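Nucleoside-diphosphate-sugar epimerase (Pseudomonas aeruginosa, PDB 2X4G) probably binds a dinucleotide such as NAD(P) and acts as an epimerase or dehydrogenase of the extended short-chain dehydrogenase type. Local coordinates at residues A[110-124]-A[165-179]. Numbering follows the deposited sequence.
Sequences YAACLQARVPRILYV and QAREQARNGLPVVIG
Strands 121-124 and 176-179 run side by side in parallel, Ile121 beside Val176 through Val124 beside Gly179, while the helices that lead into them, 110-116 and 165-171, lie on one face of the sheet with axes 12.2 Å apart at 24°. These are neighbouring beta strands of a Rossmann fold, joined through helix 154-171 in a beta-alpha-beta crossover. Four backbone hydrogen bonds zip the pair: Ile121 N to Pro175 O, Val177 N to Ile121 O, Tyr123 N to Val177 O and Gly179 N to Tyr123 O. Between the helices sits the ring of Tyr110. Gln169 CG stands 3.7 Å from the Tyr110 ring centroid in a CH-pi contact; the bend at chi2 (-71°) folds the Gln169 amide over the CB end of the Tyr110 ring, amide and ring planes 15° apart. On the face carrying Ile121, Val176 and Tyr123, Val176 CG2 meets Tyr110 CE1 at 3.9 Å, and Leu174 touches Tyr110 CD1 through CD2, Leu114 CD1 through CD1 and Ile121 CD1 through CG. Pro175 fits against the turn before strand 121-124, its ring carbons beside Pro119 O and its CD 3.7 Å from Ile121 CD1. On the opposite face, Leu122 CD1 packs on Val177 CG1 (3.6 Å) and reaches over the backbone at Gly179, while Leu122 also touches helix 219-232. Gln165 OE1, also bonded to Thr106, accepts from a water that accepts a hydrogen bond from Tyr110 OH at 2.8 Å and lies over the face of the Tyr123 ring.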
loop_
_atom_site.group_PDB
_atom_site.type_symbol
_atom_site.label_atom_id
_atom_site.label_comp_id
_atom_site.label_asym_id
_atom_site.label_seq_id
_atom_site.Cartn_x
_atom_site.Cartn_y
_atom_site.Cartn_z
ATOM N N TYR A 110 1.014 -31.500 -5.461
ATOM C CA TYR A 110 1.684 -32.253 -6.514
ATOM C C TYR A 110 2.338 -33.504 -5.934
ATOM O O TYR A 110 2.225 -34.607 -6.493
ATOM C CB TYR A 110 2.729 -31.387 -7.201
ATOM C CG TYR A 110 2.153 -30.282 -8.048
ATOM C CD1 TYR A 110 1.305 -30.559 -9.099
ATOM C CD2 TYR A 110 2.465 -28.961 -7.806
ATOM C CE1 TYR A 110 0.775 -29.551 -9.890
ATOM C CE2 TYR A 110 1.941 -27.944 -8.595
ATOM C CZ TYR A 110 1.104 -28.247 -9.636
ATOM O OH TYR A 110 0.601 -27.242 -10.419
ATOM N N ALA A 111 3.008 -33.326 -4.803
ATOM C CA ALA A 111 3.509 -34.461 -4.043
ATOM C C ALA A 111 2.416 -35.524 -3.892
ATOM O O ALA A 111 2.619 -36.667 -4.297
ATOM C CB ALA A 111 4.020 -34.012 -2.671
ATOM N N ALA A 112 1.254 -35.143 -3.349
ATOM C CA ALA A 112 0.182 -36.115 -3.062
ATOM C C ALA A 112 -0.409 -36.746 -4.314
ATOM O O ALA A 112 -0.843 -37.889 -4.263
ATOM C CB ALA A 112 -0.909 -35.494 -2.235
ATOM N N CYS A 113 -0.423 -36.008 -5.429
ATOM C CA CYS A 113 -0.925 -36.527 -6.694
ATOM C C CYS A 113 -0.062 -37.665 -7.203
ATOM O O CYS A 113 -0.573 -38.610 -7.797
ATOM C CB CYS A 113 -0.970 -35.430 -7.771
ATOM S SG CYS A 113 -2.329 -34.226 -7.661
ATOM N N LEU A 114 1.245 -37.548 -7.012
ATOM C CA LEU A 114 2.173 -38.612 -7.375
ATOM C C LEU A 114 1.924 -39.881 -6.555
ATOM O O LEU A 114 1.840 -40.959 -7.121
ATOM C CB LEU A 114 3.616 -38.143 -7.185
ATOM C CG LEU A 114 4.775 -39.003 -7.694
ATOM C CD1 LEU A 114 4.553 -39.545 -9.125
ATOM C CD2 LEU A 114 6.039 -38.177 -7.633
ATOM N N GLN A 115 1.792 -39.758 -5.240
ATOM C CA GLN A 115 1.516 -40.919 -4.378
ATOM C C GLN A 115 0.130 -41.544 -4.572
ATOM O O GLN A 115 -0.017 -42.759 -4.474
ATOM C CB GLN A 115 1.645 -40.553 -2.886
ATOM C CG GLN A 115 3.042 -40.181 -2.404
ATOM C CD GLN A 115 4.064 -41.282 -2.638
ATOM O OE1 GLN A 115 5.001 -41.098 -3.412
ATOM N NE2 GLN A 115 3.881 -42.435 -1.982
ATOM N N ALA A 116 -0.892 -40.723 -4.798
ATOM C CA ALA A 116 -2.261 -41.231 -5.003
ATOM C C ALA A 116 -2.432 -41.837 -6.392
ATOM O O ALA A 116 -3.410 -42.543 -6.647
ATOM C CB ALA A 116 -3.273 -40.127 -4.801
ATOM N N ARG A 117 -1.474 -41.545 -7.275
ATOM C CA ARG A 117 -1.450 -42.028 -8.660
ATOM C C ARG A 117 -2.625 -41.489 -9.466
ATOM O O ARG A 117 -3.203 -42.202 -10.259
ATOM C CB ARG A 117 -1.341 -43.569 -8.724
ATOM C CG ARG A 117 0.013 -44.050 -9.227
ATOM C CD ARG A 117 0.277 -45.562 -8.958
ATOM N NE ARG A 117 1.146 -46.163 -9.993
ATOM C CZ ARG A 117 1.697 -47.387 -9.950
ATOM N NH1 ARG A 117 1.497 -48.193 -8.905
ATOM N NH2 ARG A 117 2.464 -47.815 -10.960
ATOM N N VAL A 118 -2.954 -40.214 -9.272
ATOM C CA VAL A 118 -4.035 -39.568 -10.044
ATOM C C VAL A 118 -3.612 -39.500 -11.509
ATOM O O VAL A 118 -2.508 -39.040 -11.797
ATOM C CB VAL A 118 -4.324 -38.124 -9.597
ATOM C CG1 VAL A 118 -5.487 -37.569 -10.402
ATOM C CG2 VAL A 118 -4.619 -38.039 -8.105
ATOM N N PRO A 119 -4.491 -39.942 -12.434
ATOM C CA PRO A 119 -4.084 -40.042 -13.836
ATOM C C PRO A 119 -4.126 -38.740 -14.608
ATOM O O PRO A 119 -3.512 -38.658 -15.658
ATOM C CB PRO A 119 -5.100 -41.024 -14.444
ATOM C CG PRO A 119 -6.212 -41.159 -13.459
ATOM C CD PRO A 119 -5.909 -40.309 -12.254
ATOM N N ARG A 120 -4.810 -37.734 -14.076
ATOM C CA ARG A 120 -5.253 -36.582 -14.851
ATOM C C ARG A 120 -5.382 -35.373 -13.906
ATOM O O ARG A 120 -6.197 -35.395 -12.990
ATOM C CB ARG A 120 -6.604 -36.985 -15.433
ATOM C CG ARG A 120 -6.995 -36.411 -16.753
ATOM C CD ARG A 120 -6.160 -36.850 -17.955
ATOM N NE ARG A 120 -6.330 -35.813 -18.968
ATOM C CZ ARG A 120 -5.567 -35.626 -20.032
ATOM N NH1 ARG A 120 -4.555 -36.445 -20.302
ATOM N NH2 ARG A 120 -5.851 -34.611 -20.847
ATOM N N ILE A 121 -4.544 -34.351 -14.082
ATOM C CA ILE A 121 -4.508 -33.193 -13.170
ATOM C C ILE A 121 -4.572 -31.890 -13.968
ATOM O O ILE A 121 -3.773 -31.672 -14.872
ATOM C CB ILE A 121 -3.187 -33.162 -12.319
ATOM C CG1 ILE A 121 -3.023 -34.419 -11.460
ATOM C CG2 ILE A 121 -3.144 -31.965 -11.402
ATOM C CD1 ILE A 121 -1.573 -34.934 -11.398
ATOM N N LEU A 122 -5.523 -31.021 -13.647
ATOM C CA LEU A 122 -5.602 -29.699 -14.281
ATOM C C LEU A 122 -5.363 -28.655 -13.216
ATOM O O LEU A 122 -6.030 -28.655 -12.172
ATOM C CB LEU A 122 -6.960 -29.446 -14.953
ATOM C CG LEU A 122 -7.145 -28.055 -15.575
ATOM C CD1 LEU A 122 -6.474 -27.964 -16.929
ATOM C CD2 LEU A 122 -8.596 -27.731 -15.717
ATOM N N TYR A 123 -4.413 -27.770 -13.496
ATOM C CA TYR A 123 -4.049 -26.710 -12.593
ATOM C C TYR A 123 -4.583 -25.427 -13.193
ATOM O O TYR A 123 -4.424 -25.180 -14.386
ATOM C CB TYR A 123 -2.528 -26.642 -12.430
ATOM C CG TYR A 123 -2.112 -25.346 -11.827
ATOM C CD1 TYR A 123 -1.708 -24.295 -12.627
ATOM C CD2 TYR A 123 -2.204 -25.136 -10.462
ATOM C CE1 TYR A 123 -1.366 -23.070 -12.085
ATOM C CE2 TYR A 123 -1.872 -23.915 -9.908
ATOM C CZ TYR A 123 -1.452 -22.889 -10.730
ATOM O OH TYR A 123 -1.123 -21.670 -10.205
ATOM N N VAL A 124 -5.235 -24.606 -12.378
ATOM C CA VAL A 124 -5.838 -23.379 -12.892
ATOM C C VAL A 124 -4.833 -22.250 -12.803
ATOM O O VAL A 124 -4.504 -21.784 -11.708
ATOM C CB VAL A 124 -7.116 -23.002 -12.141
ATOM C CG1 VAL A 124 -7.760 -21.810 -12.809
ATOM C CG2 VAL A 124 -8.071 -24.169 -12.153
ATOM N N GLN A 165 6.029 -23.986 -12.389
ATOM C CA GLN A 165 5.938 -25.143 -11.503
ATOM C C GLN A 165 5.098 -26.249 -12.110
ATOM O O GLN A 165 5.503 -27.415 -12.104
ATOM C CB GLN A 165 5.326 -24.737 -10.169
ATOM C CG GLN A 165 5.256 -25.853 -9.133
ATOM C CD GLN A 165 4.546 -25.423 -7.859
ATOM O OE1 GLN A 165 3.527 -24.718 -7.920
ATOM N NE2 GLN A 165 5.073 -25.846 -6.697
ATOM N N ALA A 166 3.929 -25.883 -12.626
ATOM C CA ALA A 166 3.029 -26.860 -13.244
ATOM C C ALA A 166 3.682 -27.535 -14.463
ATOM O O ALA A 166 3.692 -28.769 -14.575
ATOM C CB ALA A 166 1.690 -26.208 -13.616
ATOM N N ARG A 167 4.254 -26.737 -15.359
ATOM C CA ARG A 167 4.939 -27.294 -16.530
ATOM C C ARG A 167 6.075 -28.227 -16.100
ATOM O O ARG A 167 6.327 -29.248 -16.744
ATOM C CB ARG A 167 5.491 -26.179 -17.428
ATOM C CG ARG A 167 4.431 -25.222 -17.963
ATOM C CD ARG A 167 4.863 -24.499 -19.220
ATOM N NE ARG A 167 6.183 -23.875 -19.089
ATOM C CZ ARG A 167 6.443 -22.749 -18.417
ATOM N NH1 ARG A 167 5.479 -22.084 -17.778
ATOM N NH2 ARG A 167 7.680 -22.270 -18.378
ATOM N N GLU A 168 6.749 -27.853 -15.012
ATOM C CA GLU A 168 7.870 -28.594 -14.435
ATOM C C GLU A 168 7.419 -29.967 -13.941
ATOM O O GLU A 168 8.122 -30.950 -14.121
ATOM C CB GLU A 168 8.479 -27.728 -13.323
ATOM C CG GLU A 168 9.585 -28.297 -12.425
ATOM C CD GLU A 168 9.753 -27.442 -11.128
ATOM O OE1 GLU A 168 9.115 -27.772 -10.090
ATOM O OE2 GLU A 168 10.478 -26.410 -11.159
ATOM N N GLN A 169 6.230 -30.045 -13.357
ATOM C CA GLN A 169 5.660 -31.335 -12.973
ATOM C C GLN A 169 5.305 -32.188 -14.209
ATOM O O GLN A 169 5.489 -33.404 -14.208
ATOM C CB GLN A 169 4.403 -31.140 -12.117
ATOM C CG GLN A 169 4.577 -30.289 -10.855
ATOM C CD GLN A 169 5.385 -30.977 -9.762
ATOM O OE1 GLN A 169 5.171 -32.147 -9.453
ATOM N NE2 GLN A 169 6.308 -30.240 -9.163
ATOM N N ALA A 170 4.777 -31.555 -15.253
ATOM C CA ALA A 170 4.495 -32.254 -16.507
ATOM C C ALA A 170 5.783 -32.852 -17.047
ATOM O O ALA A 170 5.872 -34.059 -17.275
ATOM C CB ALA A 170 3.888 -31.308 -17.524
ATOM N N ARG A 171 6.788 -31.999 -17.220
ATOM C CA ARG A 171 8.095 -32.429 -17.713
ATOM C C ARG A 171 8.637 -33.606 -16.928
ATOM O O ARG A 171 9.287 -34.471 -17.504
ATOM C CB ARG A 171 9.113 -31.284 -17.660
ATOM C CG ARG A 171 9.240 -30.491 -18.958
ATOM C CD ARG A 171 10.333 -29.426 -18.864
ATOM N NE ARG A 171 9.770 -28.094 -18.610
ATOM C CZ ARG A 171 9.847 -27.402 -17.468
ATOM N NH1 ARG A 171 10.478 -27.873 -16.388
ATOM N NH2 ARG A 171 9.274 -26.200 -17.408
ATOM N N ASN A 172 8.377 -33.638 -15.620
ATOM C CA ASN A 172 8.856 -34.723 -14.751
ATOM C C ASN A 172 7.921 -35.935 -14.658
ATOM O O ASN A 172 8.049 -36.743 -13.735
ATOM C CB ASN A 172 9.127 -34.180 -13.346
ATOM C CG ASN A 172 10.316 -33.209 -13.298
ATOM O OD1 ASN A 172 11.031 -32.992 -14.285
ATOM N ND2 ASN A 172 10.527 -32.624 -12.125
ATOM N N GLY A 173 6.985 -36.059 -15.605
ATOM C CA GLY A 173 6.151 -37.256 -15.735
ATOM C C GLY A 173 4.831 -37.214 -14.978
ATOM O O GLY A 173 4.178 -38.242 -14.801
ATOM N N LEU A 174 4.428 -36.037 -14.520
ATOM C CA LEU A 174 3.151 -35.918 -13.825
ATOM C C LEU A 174 2.104 -35.516 -14.880
ATOM O O LEU A 174 2.431 -34.783 -15.796
ATOM C CB LEU A 174 3.262 -34.900 -12.675
ATOM C CG LEU A 174 2.396 -35.174 -11.438
ATOM C CD1 LEU A 174 2.657 -36.577 -10.853
ATOM C CD2 LEU A 174 2.593 -34.102 -10.372
ATOM N N PRO A 175 0.859 -36.012 -14.779
ATOM C CA PRO A 175 -0.104 -35.710 -15.837
ATOM C C PRO A 175 -0.822 -34.371 -15.663
ATOM O O PRO A 175 -2.031 -34.337 -15.466
ATOM C CB PRO A 175 -1.088 -36.885 -15.761
ATOM C CG PRO A 175 -1.023 -37.359 -14.371
ATOM C CD PRO A 175 0.331 -36.993 -13.814
ATOM N N VAL A 176 -0.079 -33.271 -15.770
ATOM C CA VAL A 176 -0.623 -31.946 -15.463
ATOM C C VAL A 176 -0.995 -31.238 -16.734
ATOM O O VAL A 176 -0.180 -31.145 -17.640
ATOM C CB VAL A 176 0.376 -31.048 -14.710
ATOM C CG1 VAL A 176 -0.066 -29.596 -14.787
ATOM C CG2 VAL A 176 0.512 -31.483 -13.281
ATOM N N VAL A 177 -2.232 -30.746 -16.786
ATOM C CA VAL A 177 -2.687 -29.873 -17.849
ATOM C C VAL A 177 -2.914 -28.498 -17.215
ATOM O O VAL A 177 -3.304 -28.412 -16.049
ATOM C CB VAL A 177 -3.989 -30.405 -18.488
ATOM C CG1 VAL A 177 -4.520 -29.429 -19.554
ATOM C CG2 VAL A 177 -3.775 -31.828 -19.088
ATOM N N ILE A 178 -2.669 -27.422 -17.962
ATOM C CA ILE A 178 -2.893 -26.076 -17.435
ATOM C C ILE A 178 -4.022 -25.344 -18.167
ATOM O O ILE A 178 -3.963 -25.146 -19.383
ATOM C CB ILE A 178 -1.628 -25.245 -17.515
ATOM C CG1 ILE A 178 -0.490 -25.973 -16.815
ATOM C CG2 ILE A 178 -1.840 -23.888 -16.872
ATOM C CD1 ILE A 178 0.841 -25.330 -17.077
ATOM N N GLY A 179 -5.042 -24.945 -17.400
ATOM C CA GLY A 179 -6.194 -24.197 -17.903
ATOM C C GLY A 179 -6.158 -22.784 -17.366
ATOM O O GLY A 179 -6.042 -22.579 -16.169
HETATM O O HOH W 1 1.813 -24.764 -10.137
#